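Long-range contact in luciferase-like monooxygenase (Streptomyces bottropensis, PDB 4US5), which is probably a flavin-dependent monooxygenase of the bacterial luciferase family, incorporating or reducing molecular oxygen while oxidising an organic substrate: residues P217-C229 and M301-M315. Residues are numbered along the deposited sequence; the frame is centred on the assembly and turned at random. Where two conformers were deposited one is given.
With NA (sodium ion), chain M.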
loop_
_atom_site.group_PDB
_atom_site.type_symbol
_atom_site.label_atom_id
_atom_site.label_comp_id
_atom_site.label_asym_id
_atom_site.label_seq_id
_atom_site.Cartn_x
_atom_site.Cartn_y
_atom_site.Cartn_z
ATOM N N PRO B 217 8.934 -11.145 -25.861
ATOM C CA PRO B 217 9.158 -11.441 -27.281
ATOM C C PRO B 217 7.946 -12.005 -28.002
ATOM O O PRO B 217 7.869 -11.910 -29.220
ATOM C CB PRO B 217 10.259 -12.488 -27.243
ATOM C CG PRO B 217 10.070 -13.186 -25.954
ATOM C CD PRO B 217 9.647 -12.093 -24.998
ATOM N N SER B 218 7.023 -12.614 -27.251
ATOM C CA SER B 218 5.824 -13.238 -27.842
ATOM C C SER B 218 4.555 -12.843 -27.035
ATOM O O SER B 218 4.671 -12.396 -25.872
ATOM C CB SER B 218 6.013 -14.749 -27.877
ATOM O OG SER B 218 6.357 -15.223 -26.599
ATOM N N PRO B 219 3.362 -12.968 -27.643
ATOM C CA PRO B 219 2.126 -12.648 -26.916
ATOM C C PRO B 219 2.028 -13.449 -25.627
ATOM O O PRO B 219 2.443 -14.601 -25.578
ATOM C CB PRO B 219 1.019 -13.054 -27.897
ATOM C CG PRO B 219 1.677 -13.063 -29.245
ATOM C CD PRO B 219 3.090 -13.466 -29.004
ATOM N N ARG B 220 1.508 -12.827 -24.573
ATOM C CA ARG B 220 1.300 -13.507 -23.308
ATOM C C ARG B 220 -0.152 -13.248 -22.861
ATOM O O ARG B 220 -0.408 -12.334 -22.118
ATOM C CB ARG B 220 2.285 -12.979 -22.271
ATOM C CG ARG B 220 3.748 -13.215 -22.639
ATOM C CD ARG B 220 4.261 -14.603 -22.235
ATOM N NE ARG B 220 3.693 -15.051 -20.963
ATOM C CZ ARG B 220 4.066 -14.589 -19.769
ATOM N NH1 ARG B 220 4.996 -13.648 -19.671
ATOM N NH2 ARG B 220 3.495 -15.065 -18.661
ATOM N N PRO B 221 -1.100 -14.030 -23.389
ATOM C CA PRO B 221 -2.503 -13.805 -23.111
ATOM C C PRO B 221 -3.021 -14.583 -21.892
ATOM O O PRO B 221 -2.776 -15.792 -21.756
ATOM C CB PRO B 221 -3.201 -14.274 -24.416
ATOM C CG PRO B 221 -2.147 -14.920 -25.268
ATOM C CD PRO B 221 -0.923 -15.064 -24.429
ATOM N N ILE B 222 -3.791 -13.889 -21.063
ATOM C CA ILE B 222 -4.574 -14.486 -19.996
ATOM C C ILE B 222 -6.045 -14.201 -20.298
ATOM O O ILE B 222 -6.389 -13.096 -20.735
ATOM C CB ILE B 222 -4.204 -13.831 -18.627
ATOM C CG1 ILE B 222 -2.845 -14.354 -18.181
ATOM C CG2 ILE B 222 -5.265 -14.102 -17.575
ATOM C CD1 ILE B 222 -2.380 -13.805 -16.840
ATOM N N LEU B 223 -6.911 -15.162 -20.023
ATOM C CA LEU B 223 -8.334 -14.954 -20.096
ATOM C C LEU B 223 -8.939 -14.911 -18.682
ATOM O O LEU B 223 -8.819 -15.886 -17.944
ATOM C CB LEU B 223 -8.958 -16.097 -20.875
ATOM C CG LEU B 223 -10.376 -15.938 -21.379
ATOM C CD1 LEU B 223 -10.485 -14.768 -22.337
ATOM C CD2 LEU B 223 -10.818 -17.230 -22.041
ATOM N N SER B 224 -9.514 -13.773 -18.301
ATOM C CA SER B 224 -10.204 -13.661 -17.025
ATOM C C SER B 224 -11.637 -14.072 -17.172
ATOM O O SER B 224 -12.363 -13.554 -18.038
ATOM C CB SER B 224 -10.078 -12.266 -16.438
ATOM O OG SER B 224 -8.713 -11.982 -16.250
ATOM N N VAL B 225 -12.048 -14.985 -16.313
ATOM C CA VAL B 225 -13.332 -15.646 -16.386
ATOM C C VAL B 225 -13.909 -15.754 -14.988
ATOM O O VAL B 225 -13.182 -16.017 -14.041
ATOM C CB VAL B 225 -13.223 -17.077 -16.967
ATOM C CG1 VAL B 225 -13.040 -17.036 -18.477
ATOM C CG2 VAL B 225 -12.103 -17.875 -16.310
ATOM N N VAL B 226 -15.222 -15.578 -14.880
ATOM C CA VAL B 226 -15.953 -15.980 -13.717
ATOM C C VAL B 226 -16.269 -17.463 -13.810
ATOM O O VAL B 226 -16.736 -17.981 -14.868
ATOM C CB VAL B 226 -17.255 -15.186 -13.569
ATOM C CG1 VAL B 226 -18.184 -15.826 -12.572
ATOM C CG2 VAL B 226 -16.964 -13.777 -13.163
ATOM N N VAL B 227 -15.972 -18.180 -12.733
ATOM C CA VAL B 227 -16.289 -19.585 -12.668
ATOM C C VAL B 227 -16.988 -19.878 -11.362
ATOM O O VAL B 227 -16.587 -19.379 -10.306
ATOM C CB VAL B 227 -15.032 -20.459 -12.751
ATOM C CG1 VAL B 227 -15.379 -21.941 -12.716
ATOM C CG2 VAL B 227 -14.217 -20.107 -13.979
ATOM N N CYS B 228 -18.035 -20.686 -11.446
ATOM C CA CYS B 228 -18.737 -21.182 -10.282
ATOM C C CYS B 228 -18.806 -22.704 -10.382
ATOM O O CYS B 228 -19.618 -23.263 -11.141
ATOM C CB CYS B 228 -20.136 -20.558 -10.252
ATOM S SG CYS B 228 -21.109 -21.012 -8.821
ATOM N N CYS B 229 -17.885 -23.374 -9.686
ATOM C CA CYS B 229 -17.713 -24.819 -9.780
ATOM C C CYS B 229 -18.115 -25.502 -8.455
ATOM O O CYS B 229 -17.831 -24.997 -7.355
ATOM C CB CYS B 229 -16.281 -25.153 -10.145
ATOM S SG CYS B 229 -15.957 -26.918 -10.332
HETATM N N MSE B 301 -12.313 -22.581 -24.505
HETATM C CA MSE B 301 -12.122 -21.138 -24.540
HETATM C C MSE B 301 -10.669 -20.798 -24.579
HETATM O O MSE B 301 -10.237 -19.936 -25.346
HETATM C CB MSE B 301 -12.815 -20.494 -23.331
HETATM C CG MSE B 301 -14.332 -20.621 -23.464
HETATM SE SE MSE B 301 -15.215 -20.242 -21.780
HETATM C CE MSE B 301 -14.873 -18.321 -21.764
ATOM N N ALA B 302 -9.887 -21.486 -23.773
ATOM C CA ALA B 302 -8.432 -21.299 -23.782
ATOM C C ALA B 302 -7.766 -21.672 -25.132
ATOM O O ALA B 302 -6.911 -20.942 -25.624
ATOM C CB ALA B 302 -7.796 -22.053 -22.643
ATOM N N ASP B 303 -8.175 -22.793 -25.714
ATOM C CA ASP B 303 -7.646 -23.225 -27.008
ATOM C C ASP B 303 -7.931 -22.169 -28.052
ATOM O O ASP B 303 -7.057 -21.808 -28.840
ATOM C CB ASP B 303 -8.283 -24.548 -27.455
ATOM C CG ASP B 303 -7.787 -25.729 -26.681
ATOM O OD1 ASP B 303 -6.761 -25.636 -26.002
ATOM O OD2 ASP B 303 -8.447 -26.787 -26.724
ATOM N N ALA B 304 -9.173 -21.669 -28.062
ATOM C CA ALA B 304 -9.587 -20.710 -29.068
ATOM C C ALA B 304 -8.872 -19.369 -28.971
ATOM O O ALA B 304 -8.609 -18.731 -29.984
ATOM C CB ALA B 304 -11.089 -20.510 -29.022
ATOM N N THR B 305 -8.586 -18.933 -27.733
ATOM C CA THR B 305 -8.034 -17.626 -27.507
ATOM C C THR B 305 -6.518 -17.613 -27.390
ATOM O O THR B 305 -5.928 -16.548 -27.359
ATOM C CB THR B 305 -8.624 -17.017 -26.222
ATOM O OG1 THR B 305 -8.379 -17.910 -25.120
ATOM C CG2 THR B 305 -10.146 -16.794 -26.392
ATOM N N GLY B 306 -5.904 -18.787 -27.289
ATOM C CA GLY B 306 -4.476 -18.899 -27.047
ATOM C C GLY B 306 -4.093 -18.524 -25.628
ATOM O O GLY B 306 -2.941 -18.245 -25.364
ATOM N N ALA B 307 -5.051 -18.572 -24.707
ATOM C CA ALA B 307 -4.785 -18.195 -23.319
ATOM C C ALA B 307 -3.837 -19.220 -22.666
ATOM O O ALA B 307 -4.045 -20.410 -22.786
ATOM C CB ALA B 307 -6.074 -18.103 -22.542
ATOM N N GLU B 308 -2.798 -18.714 -22.016
ATOM C CA GLU B 308 -1.849 -19.512 -21.261
ATOM C C GLU B 308 -2.369 -19.828 -19.839
ATOM O O GLU B 308 -2.022 -20.857 -19.239
ATOM C CB GLU B 308 -0.537 -18.725 -21.135
ATOM C CG GLU B 308 0.102 -18.341 -22.467
ATOM C CD GLU B 308 1.336 -17.467 -22.296
ATOM O OE1 GLU B 308 1.617 -17.031 -21.159
ATOM O OE2 GLU B 308 2.030 -17.220 -23.300
ATOM N N GLU B 309 -3.194 -18.915 -19.321
ATOM C CA GLU B 309 -3.742 -19.027 -17.974
ATOM C C GLU B 309 -5.130 -18.495 -17.981
ATOM O O GLU B 309 -5.483 -17.630 -18.793
ATOM C CB GLU B 309 -2.996 -18.172 -16.903
ATOM C CG GLU B 309 -1.533 -18.292 -16.889
ATOM C CD GLU B 309 -0.863 -17.311 -15.948
ATOM O OE1 GLU B 309 -1.479 -16.766 -14.974
ATOM O OE2 GLU B 309 0.335 -17.127 -16.182
ATOM N N LEU B 310 -5.907 -18.961 -17.013
ATOM C CA LEU B 310 -7.220 -18.444 -16.757
ATOM C C LEU B 310 -7.124 -17.707 -15.448
ATOM O O LEU B 310 -6.729 -18.312 -14.429
ATOM C CB LEU B 310 -8.241 -19.562 -16.651
ATOM C CG LEU B 310 -8.355 -20.460 -17.888
ATOM C CD1 LEU B 310 -9.198 -21.674 -17.629
ATOM C CD2 LEU B 310 -8.881 -19.652 -19.059
ATOM N N GLY B 311 -7.515 -16.440 -15.468
ATOM C CA GLY B 311 -7.679 -15.631 -14.245
ATOM C C GLY B 311 -9.101 -15.797 -13.678
ATOM O O GLY B 311 -10.085 -15.306 -14.236
ATOM N N VAL B 312 -9.214 -16.546 -12.605
ATOM C CA VAL B 312 -10.509 -17.036 -12.160
ATOM C C VAL B 312 -11.100 -16.133 -11.125
ATOM O O VAL B 312 -10.577 -16.016 -9.978
ATOM C CB VAL B 312 -10.432 -18.466 -11.607
ATOM C CG1 VAL B 312 -11.787 -18.951 -11.117
ATOM C CG2 VAL B 312 -9.862 -19.428 -12.672
ATOM N N VAL B 313 -12.209 -15.533 -11.505
ATOM C CA VAL B 313 -12.951 -14.587 -10.696
ATOM C C VAL B 313 -14.154 -15.365 -10.151
ATOM O O VAL B 313 -14.672 -16.299 -10.803
ATOM C CB VAL B 313 -13.460 -13.412 -11.574
ATOM C CG1 VAL B 313 -14.260 -12.414 -10.785
ATOM C CG2 VAL B 313 -12.303 -12.716 -12.271
ATOM N N SER B 314 -14.618 -14.974 -8.968
ATOM C CA SER B 314 -15.805 -15.567 -8.394
ATOM C C SER B 314 -16.707 -14.525 -7.709
ATOM O O SER B 314 -16.236 -13.496 -7.203
ATOM C CB SER B 314 -15.419 -16.695 -7.445
ATOM O OG SER B 314 -14.520 -16.231 -6.432
HETATM N N MSE B 315 -18.009 -14.802 -7.722
HETATM C CA MSE B 315 -19.009 -13.980 -7.041
HETATM C C MSE B 315 -19.853 -14.941 -6.239
HETATM O O MSE B 315 -21.001 -15.183 -6.563
HETATM C CB MSE B 315 -19.845 -13.235 -8.061
HETATM C CG MSE B 315 -19.170 -11.957 -8.554
HETATM SE SE MSE B 315 -17.894 -12.358 -9.968
HETATM C CE MSE B 315 -17.605 -10.552 -10.681
HETATM NA NA NA M . -16.563 -14.740 -4.569
HETATM O O HOH W 1 1.301 -17.044 -18.524
HETATM O O HOH W 2 -18.461 -17.347 -9.119
HETATM O O HOH W 3 -16.729 -14.215 -1.965
#
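With the Arg220 chain bent at chi2 (-85°) and again at chi3 (-37°), its NE is turned back toward Glu308, whose own chain runs extended beyond CG to meet it. NE gives an almost straight hydrogen bond of 2.9 Å to the syn lone pair of Glu308 OE1; guanidinium and carboxylate lie nearly coplanar, so the salt bridge is made edge on. A water donates to Glu308 OE1 and Glu309 OE2 and accepts from Arg220 NH2, linking all three side chains. Glu309 has further partners in Arg42, by salt bridge, and Ser8. Past this charged end the backbones pair as parallel strands, 221-229 beside 309-313, adjacent members of the TIM barrel on which the luciferase-like family is built. Glu308 N first bonds Pro221 O; the parallel ladder then continues with Leu223 N to Glu309 O (3.1 Å), Gly311 N to Leu223 O, Val225 N to Gly311 O and Val313 N to Val225 O, ending with Val227 N to Val313 O. On one face, Leu223 CB touches both Ala307 CB (3.9 Å) and Leu310 CD2, while Leu223 CD2 reaches Met301 CB (4.0 Å) on the helix that leads into strand 309-313. Val225 CG1 meets Met301 CE, the two side chains passing in opposite directions; Leu298 of the same helix also covers Val225. The other face carries Val226, whose CG2 touches Val313 CG1 (3.9 Å). Beyond the last rung a second water bridges Val227 O and Met315 N, and Ser314 O binds a sodium ion at 2.9 Å.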